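Local atomic coordinates of extracellular solute-binding protein, family 1 (Bifidobacterium longum subsp. infantis ATCC 15697, PDB entry 3OMB), a protein that probably binds a sugar outside the cell and hands it to an ABC-type importer, as extracellular solute-binding proteins of family 1 do, and carries a magnesium ion. Residues V42-K47 / C70-Q75; Q381-S386 / E420-W425; E116-D121 / A352-S357; F132-D137 / P427-I432; K158-T163 / T436-L441. All coordinates share one frame; numbering follows the deposited sequence.

Interaction 1: residues V42-K47 / C70-Q75; sequences VTVLVK and CKIEWQ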
# COMPACT_ATOMS: atom_id res chain seq x y z
N VAL A 42 16.90 -0.41 26.87
CA VAL A 42 16.37 -1.10 25.72
C VAL A 42 16.73 -0.32 24.46
O VAL A 42 16.33 0.84 24.30
CB VAL A 42 14.83 -1.28 25.83
CG1 VAL A 42 14.29 -2.15 24.68
CG2 VAL A 42 14.45 -1.87 27.16
N THR A 43 17.48 -0.97 23.57
CA THR A 43 17.74 -0.41 22.23
C THR A 43 16.57 -0.70 21.32
O THR A 43 16.04 -1.81 21.29
CB THR A 43 19.03 -0.99 21.60
OG1 THR A 43 19.02 -2.41 21.70
CG2 THR A 43 20.27 -0.45 22.31
N VAL A 44 16.14 0.32 20.59
CA VAL A 44 15.01 0.20 19.68
C VAL A 44 15.38 0.84 18.37
O VAL A 44 15.63 2.05 18.32
CB VAL A 44 13.77 0.92 20.23
CG1 VAL A 44 12.58 0.73 19.27
CG2 VAL A 44 13.43 0.40 21.61
N LEU A 45 15.40 0.04 17.31
CA LEU A 45 15.55 0.57 15.97
C LEU A 45 14.14 0.98 15.48
O LEU A 45 13.19 0.24 15.69
CB LEU A 45 16.14 -0.50 15.05
CG LEU A 45 16.09 -0.08 13.59
CD1 LEU A 45 17.46 0.33 13.12
CD2 LEU A 45 15.49 -1.19 12.75
N VAL A 46 14.02 2.15 14.85
CA VAL A 46 12.74 2.67 14.36
C VAL A 46 12.94 3.34 12.99
O VAL A 46 13.74 4.27 12.84
CB VAL A 46 12.06 3.65 15.38
CG1 VAL A 46 12.98 4.82 15.78
CG2 VAL A 46 10.74 4.15 14.82
N LYS A 47 12.22 2.86 12.01
CA LYS A 47 12.19 3.47 10.69
C LYS A 47 11.30 4.71 10.74
O LYS A 47 10.24 4.68 11.37
CB LYS A 47 11.64 2.48 9.68
CG LYS A 47 11.83 2.91 8.22
CD LYS A 47 11.00 2.05 7.30
CE LYS A 47 11.81 0.92 6.73
NZ LYS A 47 10.90 -0.11 6.13
N CYS A 70 11.98 1.88 32.02
CA CYS A 70 13.24 1.50 31.41
C CYS A 70 13.85 2.74 30.77
O CYS A 70 13.29 3.83 30.86
CB CYS A 70 13.01 0.40 30.37
SG CYS A 70 12.19 0.97 28.88
N LYS A 71 14.99 2.58 30.13
CA LYS A 71 15.59 3.68 29.39
C LYS A 71 15.64 3.22 27.95
O LYS A 71 16.16 2.15 27.67
CB LYS A 71 16.99 4.02 29.93
CG LYS A 71 17.76 5.06 29.11
CD LYS A 71 18.65 5.93 30.00
CE LYS A 71 19.28 7.10 29.23
NZ LYS A 71 18.23 7.96 28.58
N ILE A 72 15.06 4.01 27.05
CA ILE A 72 15.06 3.63 25.63
C ILE A 72 16.17 4.36 24.88
O ILE A 72 16.27 5.57 24.98
CB ILE A 72 13.69 3.90 24.98
CG1 ILE A 72 12.57 3.16 25.74
CG2 ILE A 72 13.73 3.51 23.50
CD1 ILE A 72 11.16 3.51 25.30
N GLU A 73 17.02 3.62 24.18
CA GLU A 73 18.02 4.22 23.29
C GLU A 73 17.50 4.05 21.86
O GLU A 73 17.51 2.93 21.33
CB GLU A 73 19.42 3.57 23.45
CG GLU A 73 20.12 3.86 24.81
CD GLU A 73 21.58 3.32 24.95
OE1 GLU A 73 22.08 2.57 24.06
OE2 GLU A 73 22.24 3.65 25.97
N TRP A 74 17.01 5.14 21.27
CA TRP A 74 16.39 5.10 19.93
C TRP A 74 17.45 5.08 18.85
O TRP A 74 18.40 5.85 18.88
CB TRP A 74 15.46 6.30 19.70
CG TRP A 74 14.26 6.33 20.61
CD1 TRP A 74 14.12 7.07 21.78
CD2 TRP A 74 13.05 5.58 20.46
NE1 TRP A 74 12.87 6.83 22.33
CE2 TRP A 74 12.20 5.92 21.55
CE3 TRP A 74 12.58 4.67 19.50
CZ2 TRP A 74 10.91 5.36 21.70
CZ3 TRP A 74 11.29 4.11 19.65
CH2 TRP A 74 10.48 4.45 20.74
N GLN A 75 17.27 4.21 17.86
CA GLN A 75 18.13 4.28 16.70
C GLN A 75 17.25 4.58 15.49
O GLN A 75 16.62 3.69 14.96
CB GLN A 75 18.91 2.97 16.55
CG GLN A 75 20.06 3.03 15.58
CD GLN A 75 20.44 1.65 15.03
OE1 GLN A 75 20.92 1.55 13.91
NE2 GLN A 75 20.21 0.59 15.82
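Val44 and Trp74 pair across two parallel strands, their side chains lying side by side and pointing the same way. The methyl CG1 of Val44 reaches the far corner of the indole, 3.6 Å from CZ3 of Trp74, and it gets there because CG1 stands anti to the backbone N (chi1 -178°). Its other methyl, CG2, meets CG2 of Ile72 at 3.7 Å, and that same Ile72 methyl covers the rim of one face of the indole. Two residues further along the strand, CG1 of Val46 comes obliquely to CE3 of Trp74, at 3.7 Å. Val42 continues the apolar row by setting CG2 against SG of Cys70, 4.0 Å away.

Five backbone hydrogen bonds hold the register. Val42 N gives to Lys71 O (2.8 Å), Val44 N to Glu73 O and Val46 N to Gln75 O, while Val42 O and Val44 O receive from Glu73 N and Gln75 N; the axes run 29° apart. On the other face Leu45 CD1 lies against the extended amide end of Gln75, 3.8 Å from OE1, and Thr43 brings CG2 near the Glu73 carboxylate while its hydroxyl bonds to Asp97.

Helix 59-68 links the two strands in a beta-alpha-beta unit, and strand 98-100 flanks 41-48 on its far side. The two faces differ in chemistry: Val42, Val44 and Ile72 give an apolar surface to Leu369 of helix 363-373, while Trp74 packs on Met55 and Val46 on Leu418; the other face is mixed, with Leu45 buried among Thr43, Glu73 and Gln75.

Interaction 2: residues Q381-S386 / E420-W425; sequences QQFLGS and ELLVGW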
# COMPACT_ATOMS: atom_id res chain seq x y z
N GLN A 381 -1.08 7.64 19.60
CA GLN A 381 -0.04 8.66 19.66
C GLN A 381 1.08 8.45 18.64
O GLN A 381 1.56 9.43 18.04
CB GLN A 381 0.52 8.80 21.08
CG GLN A 381 -0.46 9.48 22.01
CD GLN A 381 0.12 9.76 23.38
OE1 GLN A 381 0.47 10.90 23.69
NE2 GLN A 381 0.22 8.72 24.21
N GLN A 382 1.48 7.20 18.42
CA GLN A 382 2.37 6.90 17.33
C GLN A 382 1.76 7.40 16.02
O GLN A 382 2.44 7.98 15.17
CB GLN A 382 2.58 5.40 17.21
CG GLN A 382 3.55 4.76 18.17
CD GLN A 382 3.72 3.31 17.83
OE1 GLN A 382 4.42 2.95 16.88
NE2 GLN A 382 3.05 2.45 18.59
N PHE A 383 0.48 7.15 15.84
CA PHE A 383 -0.16 7.47 14.57
C PHE A 383 -0.28 8.98 14.34
O PHE A 383 0.10 9.49 13.28
CB PHE A 383 -1.54 6.82 14.51
CG PHE A 383 -2.17 6.85 13.14
CD1 PHE A 383 -1.43 6.50 12.02
CD2 PHE A 383 -3.50 7.20 12.99
CE1 PHE A 383 -2.01 6.51 10.72
CE2 PHE A 383 -4.09 7.22 11.72
CZ PHE A 383 -3.34 6.88 10.58
N LEU A 384 -0.79 9.69 15.34
CA LEU A 384 -1.19 11.08 15.16
C LEU A 384 -0.46 12.08 16.07
O LEU A 384 -0.83 13.27 16.10
CB LEU A 384 -2.72 11.20 15.28
CG LEU A 384 -3.52 10.64 14.08
CD1 LEU A 384 -4.97 10.34 14.45
CD2 LEU A 384 -3.46 11.60 12.86
N GLY A 385 0.57 11.62 16.76
CA GLY A 385 1.36 12.47 17.65
C GLY A 385 0.89 12.49 19.11
O GLY A 385 -0.18 11.97 19.45
N SER A 386 1.70 13.10 19.96
CA SER A 386 1.38 13.21 21.38
C SER A 386 0.06 13.92 21.66
O SER A 386 -0.29 14.88 20.97
CB SER A 386 2.50 13.97 22.09
OG SER A 386 3.74 13.30 21.94
N GLU A 420 1.96 6.41 9.18
CA GLU A 420 1.75 5.07 8.64
C GLU A 420 2.83 4.03 9.07
O GLU A 420 2.65 2.84 8.86
CB GLU A 420 1.55 5.08 7.11
CG GLU A 420 2.85 5.06 6.29
CD GLU A 420 3.49 6.44 6.11
OE1 GLU A 420 2.91 7.43 6.57
OE2 GLU A 420 4.60 6.52 5.51
N LEU A 421 3.94 4.50 9.66
CA LEU A 421 4.99 3.61 10.17
C LEU A 421 4.79 3.24 11.64
O LEU A 421 5.73 2.81 12.32
CB LEU A 421 6.38 4.24 9.98
CG LEU A 421 6.85 4.32 8.52
CD1 LEU A 421 7.93 5.37 8.38
CD2 LEU A 421 7.32 2.95 7.99
N LEU A 422 3.56 3.39 12.13
CA LEU A 422 3.28 3.03 13.51
C LEU A 422 3.43 1.51 13.63
O LEU A 422 3.22 0.75 12.67
CB LEU A 422 1.87 3.46 13.92
CG LEU A 422 0.75 2.44 13.66
CD1 LEU A 422 -0.48 2.75 14.51
CD2 LEU A 422 0.39 2.40 12.21
N VAL A 423 3.83 1.08 14.82
CA VAL A 423 3.90 -0.33 15.09
C VAL A 423 3.03 -0.49 16.33
O VAL A 423 3.41 -0.12 17.44
CB VAL A 423 5.36 -0.73 15.30
CG1 VAL A 423 5.48 -2.17 15.68
CG2 VAL A 423 6.14 -0.49 14.01
N GLY A 424 1.84 -1.04 16.14
CA GLY A 424 0.79 -1.00 17.15
C GLY A 424 -0.48 -1.25 16.37
O GLY A 424 -0.42 -1.72 15.24
N TRP A 425 -1.63 -0.95 16.95
CA TRP A 425 -2.88 -1.15 16.23
C TRP A 425 -3.94 -0.19 16.76
O TRP A 425 -3.98 0.08 17.95
CB TRP A 425 -3.35 -2.60 16.28
CG TRP A 425 -3.95 -3.05 17.60
CD1 TRP A 425 -3.30 -3.14 18.81
CD2 TRP A 425 -5.30 -3.48 17.83
NE1 TRP A 425 -4.16 -3.61 19.77
CE2 TRP A 425 -5.40 -3.81 19.21
CE3 TRP A 425 -6.44 -3.61 17.02
CZ2 TRP A 425 -6.59 -4.28 19.79
CZ3 TRP A 425 -7.64 -4.08 17.60
CH2 TRP A 425 -7.70 -4.40 18.98
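The C-terminal end of helix 376-384 meets the irregular loop that leads toward strand 431-433, and Gln382 makes the join. Its carboxamide grips the backbone N and O of Val423 with two hydrogen bonds. OE1 of Gln382 accepts from Val423 N at 2.8 Å along an almost straight N-H (176°). NE2 of Gln382 gives to Val423 O, also at 2.8 Å; this oxygen lies close to the amide's own plane, yet the N-H comes to it from above the plane of the peptide carbonyl. With both ends of the amide engaged, its rotation is fixed. The extended chain beyond CG of Gln382 spans the gap, and nearer the helix its CB rests 3.9 Å from CB of Leu422.

Leu422 also turns to the next helical residue, setting CD1 4.2 Å from CB of Phe383. The Phe383 ring itself comes edge-on toward Glu420 N. At Gly424 a beta carbon would sit tightly against NE2 of Gln382.

Helix 59-68 covers Gln382 through Trp60, and the loop goes on to pack Val423 against Asn101, just past strand 98-100, and to set Trp425 on helix 126-134, its ring stacked with Phe131.

Interaction 3: residues E116-D121 / A352-S357; sequences EDLSKD and AGLSIS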
# COMPACT_ATOMS: atom_id res chain seq x y z
N GLU A 116 13.52 -13.43 18.22
CA GLU A 116 12.69 -14.11 19.20
C GLU A 116 11.43 -14.65 18.54
O GLU A 116 10.80 -13.93 17.74
CB GLU A 116 12.28 -13.14 20.30
CG GLU A 116 11.52 -13.78 21.44
CD GLU A 116 12.37 -14.75 22.23
OE1 GLU A 116 13.61 -14.58 22.28
OE2 GLU A 116 11.80 -15.70 22.81
N ASP A 117 11.08 -15.90 18.85
CA ASP A 117 9.79 -16.44 18.43
C ASP A 117 8.73 -15.99 19.43
O ASP A 117 8.52 -16.61 20.48
CB ASP A 117 9.83 -17.96 18.27
CG ASP A 117 8.47 -18.55 17.88
OD1 ASP A 117 7.50 -17.79 17.67
OD2 ASP A 117 8.37 -19.79 17.79
N LEU A 118 8.06 -14.90 19.08
CA LEU A 118 7.08 -14.26 19.96
C LEU A 118 5.86 -15.12 20.29
O LEU A 118 5.15 -14.83 21.25
CB LEU A 118 6.68 -12.89 19.40
CG LEU A 118 7.88 -11.95 19.30
CD1 LEU A 118 7.55 -10.65 18.57
CD2 LEU A 118 8.51 -11.66 20.66
N SER A 119 5.62 -16.17 19.50
CA SER A 119 4.49 -17.05 19.76
C SER A 119 4.62 -17.72 21.12
O SER A 119 3.62 -18.04 21.74
CB SER A 119 4.33 -18.11 18.64
OG SER A 119 5.29 -19.15 18.73
N LYS A 120 5.85 -17.90 21.59
CA LYS A 120 6.09 -18.44 22.93
C LYS A 120 5.92 -17.42 24.07
O LYS A 120 6.02 -17.79 25.23
CB LYS A 120 7.49 -19.07 23.01
CG LYS A 120 7.75 -20.22 22.02
CD LYS A 120 6.79 -21.40 22.22
CE LYS A 120 7.13 -22.58 21.31
NZ LYS A 120 6.76 -22.29 19.89
N ASP A 121 5.67 -16.15 23.73
CA ASP A 121 5.60 -15.05 24.72
C ASP A 121 4.26 -14.27 24.74
O ASP A 121 4.21 -13.15 25.26
CB ASP A 121 6.74 -14.04 24.48
CG ASP A 121 8.12 -14.68 24.46
OD1 ASP A 121 8.45 -15.44 25.39
OD2 ASP A 121 8.90 -14.40 23.52
N ALA A 352 5.02 -7.17 9.24
CA ALA A 352 6.40 -6.93 9.67
C ALA A 352 6.68 -5.61 10.39
O ALA A 352 7.61 -4.89 10.05
CB ALA A 352 7.37 -7.12 8.47
N GLY A 353 5.87 -5.30 11.38
CA GLY A 353 6.08 -4.09 12.15
C GLY A 353 7.02 -4.29 13.33
O GLY A 353 7.98 -3.52 13.48
N LEU A 354 6.77 -5.30 14.16
CA LEU A 354 7.60 -5.54 15.33
C LEU A 354 8.39 -6.85 15.34
O LEU A 354 7.82 -7.91 15.13
CB LEU A 354 6.77 -5.43 16.62
CG LEU A 354 7.65 -5.30 17.87
CD1 LEU A 354 7.34 -4.08 18.68
CD2 LEU A 354 7.51 -6.56 18.70
N SER A 355 9.69 -6.75 15.59
CA SER A 355 10.55 -7.92 15.82
C SER A 355 11.51 -7.68 17.00
O SER A 355 11.99 -6.57 17.23
CB SER A 355 11.32 -8.31 14.55
OG SER A 355 12.01 -7.20 13.98
N ILE A 356 11.76 -8.74 17.76
CA ILE A 356 12.59 -8.62 18.95
C ILE A 356 13.79 -9.53 18.82
O ILE A 356 13.66 -10.68 18.40
CB ILE A 356 11.79 -8.89 20.25
CG1 ILE A 356 10.87 -7.69 20.53
CG2 ILE A 356 12.71 -9.10 21.47
CD1 ILE A 356 9.77 -7.96 21.53
N SER A 357 14.96 -8.98 19.16
CA SER A 357 16.20 -9.73 19.18
C SER A 357 16.09 -10.91 20.15
O SER A 357 15.66 -10.74 21.29
CB SER A 357 17.34 -8.82 19.62
OG SER A 357 18.55 -9.54 19.75
O HOH W 1 10.82 -11.28 16.74
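Leu118 holds CG anti to its carbonyl carbon (chi1 -61°) and Ile356 holds CG1 likewise (chi1 -73°), which brings the branch ends of the two side chains together crosswise. CD2 of Leu118 comes to 4.0 Å from CD1 of Ile356. Its second methyl, CD1, meets CD2 of Leu354 at 4.1 Å, again with the chains at about a right angle. One leucine thus spans two alternate residues of the strand.

Beside this apolar patch runs a polar seam. Glu116 N donates to Ile356 O at 2.8 Å, a nearly straight bond that meets the carbonyl end-on. A water joins the other pair of backbone atoms: it accepts from Ile356 N at 2.9 Å and lies 2.8 Å from Glu116 O, to which it can donate, so it bridges the two backbones where they do not bond directly. The Glu116 carboxylate turns to a salt bridge with Lys363.

Beyond Glu116, Asp117 forms an Asx turn, with OD1 accepting from Ser119 N at 3.1 Å. The hydroxyl of Ser119 reaches the same oxygen from the same face of the carboxylate. OD1 of Asp117 thus takes both Ser119 donors at the start of the 3-10 segment 118-120, and Ile149 N as well.

Strand 352-356 opens in a classic beta bulge, where Gly353 and Leu354 both face Ile152, and it runs antiparallel to strand 98-100 at one border of the sheet. Helix 363-373 packs under the apolar patch, with Leu367 on Leu118 and Ala370 on both Leu354 and Ile356.

Interaction 4: residues F132-D137 / P427-I432; sequences FKQKPD and PDEATI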
# COMPACT_ATOMS: atom_id res chain seq x y z
N PHE A 132 -4.96 -9.59 17.58
CA PHE A 132 -5.22 -10.81 16.82
C PHE A 132 -6.68 -11.24 16.94
O PHE A 132 -7.25 -11.78 15.99
CB PHE A 132 -4.33 -11.97 17.28
CG PHE A 132 -2.85 -11.82 16.95
CD1 PHE A 132 -2.38 -10.76 16.14
CD2 PHE A 132 -1.93 -12.77 17.41
CE1 PHE A 132 -1.01 -10.65 15.83
CE2 PHE A 132 -0.56 -12.66 17.10
CZ PHE A 132 -0.11 -11.61 16.30
N LYS A 133 -7.31 -11.00 18.09
CA LYS A 133 -8.68 -11.44 18.27
C LYS A 133 -9.65 -10.62 17.41
O LYS A 133 -10.52 -11.19 16.74
CB LYS A 133 -9.09 -11.40 19.74
CG LYS A 133 -10.51 -11.89 19.99
CD LYS A 133 -10.90 -11.72 21.44
CE LYS A 133 -12.41 -11.68 21.58
NZ LYS A 133 -12.80 -11.94 23.00
N GLN A 134 -9.49 -9.30 17.41
CA GLN A 134 -10.33 -8.42 16.61
C GLN A 134 -10.02 -8.42 15.09
O GLN A 134 -10.92 -8.20 14.27
CB GLN A 134 -10.24 -6.99 17.16
CG GLN A 134 -11.38 -6.11 16.71
CD GLN A 134 -11.27 -4.74 17.29
OE1 GLN A 134 -10.70 -3.85 16.67
NE2 GLN A 134 -11.78 -4.56 18.50
N LYS A 135 -8.76 -8.67 14.72
CA LYS A 135 -8.32 -8.62 13.34
C LYS A 135 -7.64 -9.94 13.00
O LYS A 135 -6.40 -10.03 13.01
CB LYS A 135 -7.32 -7.47 13.12
CG LYS A 135 -7.69 -6.12 13.74
CD LYS A 135 -8.73 -5.42 12.93
CE LYS A 135 -9.15 -4.11 13.57
NZ LYS A 135 -10.01 -3.37 12.58
N PRO A 136 -8.42 -10.98 12.69
CA PRO A 136 -7.77 -12.27 12.45
C PRO A 136 -6.84 -12.27 11.25
O PRO A 136 -5.98 -13.16 11.15
CB PRO A 136 -8.94 -13.25 12.24
CG PRO A 136 -10.19 -12.45 12.44
CD PRO A 136 -9.86 -11.00 12.36
N ASP A 137 -6.97 -11.31 10.34
CA ASP A 137 -6.01 -11.25 9.23
C ASP A 137 -4.60 -10.80 9.66
O ASP A 137 -3.60 -11.15 9.02
CB ASP A 137 -6.54 -10.43 8.04
CG ASP A 137 -7.59 -11.19 7.19
OD1 ASP A 137 -8.04 -12.32 7.56
OD2 ASP A 137 -7.99 -10.64 6.13
N PRO A 427 -7.64 0.19 17.53
CA PRO A 427 -8.76 -0.74 17.73
C PRO A 427 -10.06 -0.19 17.15
O PRO A 427 -10.20 1.04 17.02
CB PRO A 427 -8.83 -0.86 19.25
CG PRO A 427 -8.33 0.53 19.75
CD PRO A 427 -7.28 0.94 18.76
N ASP A 428 -11.01 -1.07 16.82
CA ASP A 428 -12.28 -0.64 16.21
C ASP A 428 -13.09 0.25 17.13
O ASP A 428 -13.91 1.07 16.66
CB ASP A 428 -13.13 -1.81 15.78
CG ASP A 428 -12.60 -2.49 14.53
OD1 ASP A 428 -11.67 -1.94 13.88
OD2 ASP A 428 -13.13 -3.58 14.20
N GLU A 429 -12.87 0.11 18.43
CA GLU A 429 -13.64 0.91 19.38
C GLU A 429 -13.16 2.38 19.40
O GLU A 429 -13.84 3.23 19.94
CB GLU A 429 -13.69 0.25 20.79
CG GLU A 429 -12.33 -0.07 21.41
CD GLU A 429 -11.72 -1.44 21.02
OE1 GLU A 429 -12.12 -2.08 20.00
OE2 GLU A 429 -10.79 -1.87 21.76
N ALA A 430 -12.02 2.68 18.77
CA ALA A 430 -11.52 4.06 18.71
C ALA A 430 -12.19 4.86 17.60
O ALA A 430 -12.29 4.40 16.46
CB ALA A 430 -10.04 4.09 18.53
N THR A 431 -12.64 6.07 17.95
CA THR A 431 -13.21 7.03 17.01
C THR A 431 -12.29 8.24 16.98
O THR A 431 -12.08 8.89 18.00
CB THR A 431 -14.67 7.47 17.40
OG1 THR A 431 -15.50 6.31 17.52
CG2 THR A 431 -15.29 8.40 16.33
N ILE A 432 -11.72 8.49 15.80
CA ILE A 432 -10.85 9.64 15.56
C ILE A 432 -11.56 10.64 14.63
O ILE A 432 -11.92 10.30 13.50
CB ILE A 432 -9.52 9.21 14.92
CG1 ILE A 432 -8.77 8.24 15.86
CG2 ILE A 432 -8.65 10.42 14.61
CD1 ILE A 432 -7.64 7.46 15.21
O HOH W 2 -12.43 -5.55 12.89
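Gln134 and Asp428 lay their flat ends one over the other, amide and carboxylate stacked with planes only 19° apart. In this pose OE1 of Gln134 accepts from Asp428 N at 2.8 Å. The Glu429 carboxylate instead stands steeply to the amide, at 76°, and takes the bond from NE2 of Gln134 to its OE1 (2.9 Å) on the syn lone pair, with that oxygen lying in the amide plane. Lys135 reaches Asp428 tip to tip: NZ of Lys135 meets OD1 of Asp428 on the syn side in a salt bridge.

Asp428 and Glu429 belong to a type I beta turn from Pro427 to Ala430, closed by Ala430 N to Pro427 O at 3.0 Å, which leads into strand 431-433. Gln134 and Lys135 come from the junction where helix 126-134 ends and helix 136-142 begins, Lys135 being the N-cap residue of the second. An alanine in place of Gln134 would probably leave Asp428 N and the Glu429 carboxylate without these mates and let the turn drift from the helix end.

A water donates to OD2 of Asp428 and makes weak bonds to Gln134 O and Lys135 NZ. Glu348 supplies Lys135 NZ with a second salt bridge.

Interaction 5: residues K158-T163 / T436-L441; sequences KAYSGT and THADEL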
# COMPACT_ATOMS: atom_id res chain seq x y z
N LYS A 158 -9.81 0.85 11.30
CA LYS A 158 -10.86 0.47 10.37
C LYS A 158 -11.18 1.57 9.35
O LYS A 158 -11.74 1.30 8.28
CB LYS A 158 -12.13 0.07 11.15
CG LYS A 158 -12.80 1.25 11.90
CD LYS A 158 -14.02 0.78 12.70
CE LYS A 158 -14.81 1.96 13.34
NZ LYS A 158 -14.03 2.59 14.48
N ALA A 159 -10.86 2.82 9.67
CA ALA A 159 -11.10 3.88 8.70
C ALA A 159 -10.28 3.62 7.43
O ALA A 159 -10.63 4.09 6.36
CB ALA A 159 -10.79 5.25 9.29
N TYR A 160 -9.20 2.85 7.55
CA TYR A 160 -8.32 2.56 6.41
C TYR A 160 -8.55 1.16 5.84
O TYR A 160 -7.76 0.67 5.05
CB TYR A 160 -6.85 2.72 6.81
CG TYR A 160 -6.44 4.16 7.08
CD1 TYR A 160 -5.93 4.95 6.06
CD2 TYR A 160 -6.55 4.72 8.35
CE1 TYR A 160 -5.55 6.24 6.28
CE2 TYR A 160 -6.18 6.04 8.59
CZ TYR A 160 -5.66 6.79 7.53
OH TYR A 160 -5.26 8.09 7.71
N SER A 161 -9.66 0.53 6.21
CA SER A 161 -9.88 -0.86 5.81
C SER A 161 -10.08 -1.06 4.29
O SER A 161 -9.80 -2.15 3.78
CB SER A 161 -11.05 -1.49 6.60
OG SER A 161 -12.25 -0.91 6.13
N GLY A 162 -10.55 -0.04 3.58
CA GLY A 162 -10.74 -0.16 2.13
C GLY A 162 -9.46 0.00 1.29
O GLY A 162 -8.34 0.17 1.82
N THR A 163 -9.60 -0.06 -0.02
CA THR A 163 -8.44 0.02 -0.90
C THR A 163 -7.88 1.43 -1.00
O THR A 163 -8.60 2.38 -0.81
CB THR A 163 -8.71 -0.53 -2.32
OG1 THR A 163 -7.53 -0.37 -3.11
CG2 THR A 163 -9.87 0.20 -3.01
N THR A 436 -8.11 13.86 8.07
CA THR A 436 -8.64 14.16 6.73
C THR A 436 -8.26 13.08 5.71
O THR A 436 -9.05 12.78 4.80
CB THR A 436 -8.14 15.50 6.21
OG1 THR A 436 -6.70 15.46 6.10
CG2 THR A 436 -8.57 16.63 7.15
N HIS A 437 -7.06 12.51 5.87
CA HIS A 437 -6.55 11.45 5.02
C HIS A 437 -7.50 10.21 5.11
O HIS A 437 -7.76 9.54 4.11
CB HIS A 437 -5.10 11.14 5.44
CG HIS A 437 -4.32 10.33 4.44
ND1 HIS A 437 -4.09 10.75 3.14
CD2 HIS A 437 -3.66 9.15 4.57
CE1 HIS A 437 -3.35 9.86 2.51
NE2 HIS A 437 -3.07 8.87 3.35
N ALA A 438 -8.05 9.96 6.30
CA ALA A 438 -9.00 8.87 6.52
C ALA A 438 -10.39 9.24 6.02
O ALA A 438 -11.02 8.46 5.31
CB ALA A 438 -9.05 8.49 8.00
N ASP A 439 -10.88 10.42 6.41
CA ASP A 439 -12.18 10.91 5.94
C ASP A 439 -12.36 10.91 4.41
O ASP A 439 -13.41 10.50 3.92
CB ASP A 439 -12.47 12.30 6.50
CG ASP A 439 -12.65 12.30 8.02
OD1 ASP A 439 -12.66 11.21 8.66
OD2 ASP A 439 -12.76 13.41 8.58
N GLU A 440 -11.34 11.35 3.67
CA GLU A 440 -11.41 11.34 2.20
C GLU A 440 -11.42 9.90 1.68
O GLU A 440 -12.04 9.61 0.66
CB GLU A 440 -10.20 12.02 1.59
CG GLU A 440 -10.03 13.48 1.90
CD GLU A 440 -8.56 13.88 1.76
OE1 GLU A 440 -7.79 13.08 1.17
OE2 GLU A 440 -8.19 14.97 2.24
N LEU A 441 -10.70 9.03 2.37
CA LEU A 441 -10.64 7.62 1.98
C LEU A 441 -12.02 6.97 2.13
O LEU A 441 -12.50 6.31 1.21
CB LEU A 441 -9.57 6.86 2.79
CG LEU A 441 -9.29 5.43 2.31
CD1 LEU A 441 -8.78 5.47 0.88
CD2 LEU A 441 -8.31 4.75 3.24
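The ring of Tyr160 takes His437 at its edge, with CD2 of the imidazole in the plane of the phenol and 3.7 Å from OH of Tyr160; the two side chains cross at about a right angle. Two aliphatic groups approach the phenol obliquely. CB of Ala438 lies 3.8 Å from CZ of Tyr160, and CD2 of Leu441 lies 3.7 Å from CD1 of the same ring. The imidazole in turn stacks on Trp311.

Ala159 adds a small methyl contact, its CB 3.9 Å from CB of Ala438, which lets the loop backbone come near the helix. Leu441 carries CG anti to its backbone N (chi1 -171°), and its other methyl, CD1, meets Thr163 O at 3.5 Å. Residues 158-163 thus wrap along the first turns of helix 436-452.

The phenol OH finds its hydrogen-bond partner in Asp435, the residue just before this helical segment, whose other carboxylate oxygen bonds weakly to Ala438 N. A leucine in place of Tyr160 would probably leave that Asp435 oxygen without its mate and open a gap beside Ala438 and His437.

No hydrogen bond joins the two segments directly: they hold by apolar packing, while the phenol's polar end is satisfied by Asp435 at the start of the helix.

Overall arrangement
Interactions 1 and 3 both reach the four-stranded sheet ordered 71-78, 41-48, 98-100, 352-356, at its two borders, with centres about 16 Å apart. Interaction 2 touches both: Leu421 packs on Lys47, and Val423 on Gly353 and Leu354. Along the chain interaction 2 is nested inside the loops closed by interactions 4 and 5, whereas interaction 3 crosses both. Interaction 4 lies about 14 Å from interaction 2 and from interaction 5, centre to centre; strand 431-433 runs on into helix 436-452, and Lys158 reaches back to Asp428. Residues 420-441 thus tie the sheet to the loop at 158-163, joining parts of the chain far apart in sequence. All five lie away from the magnesium site.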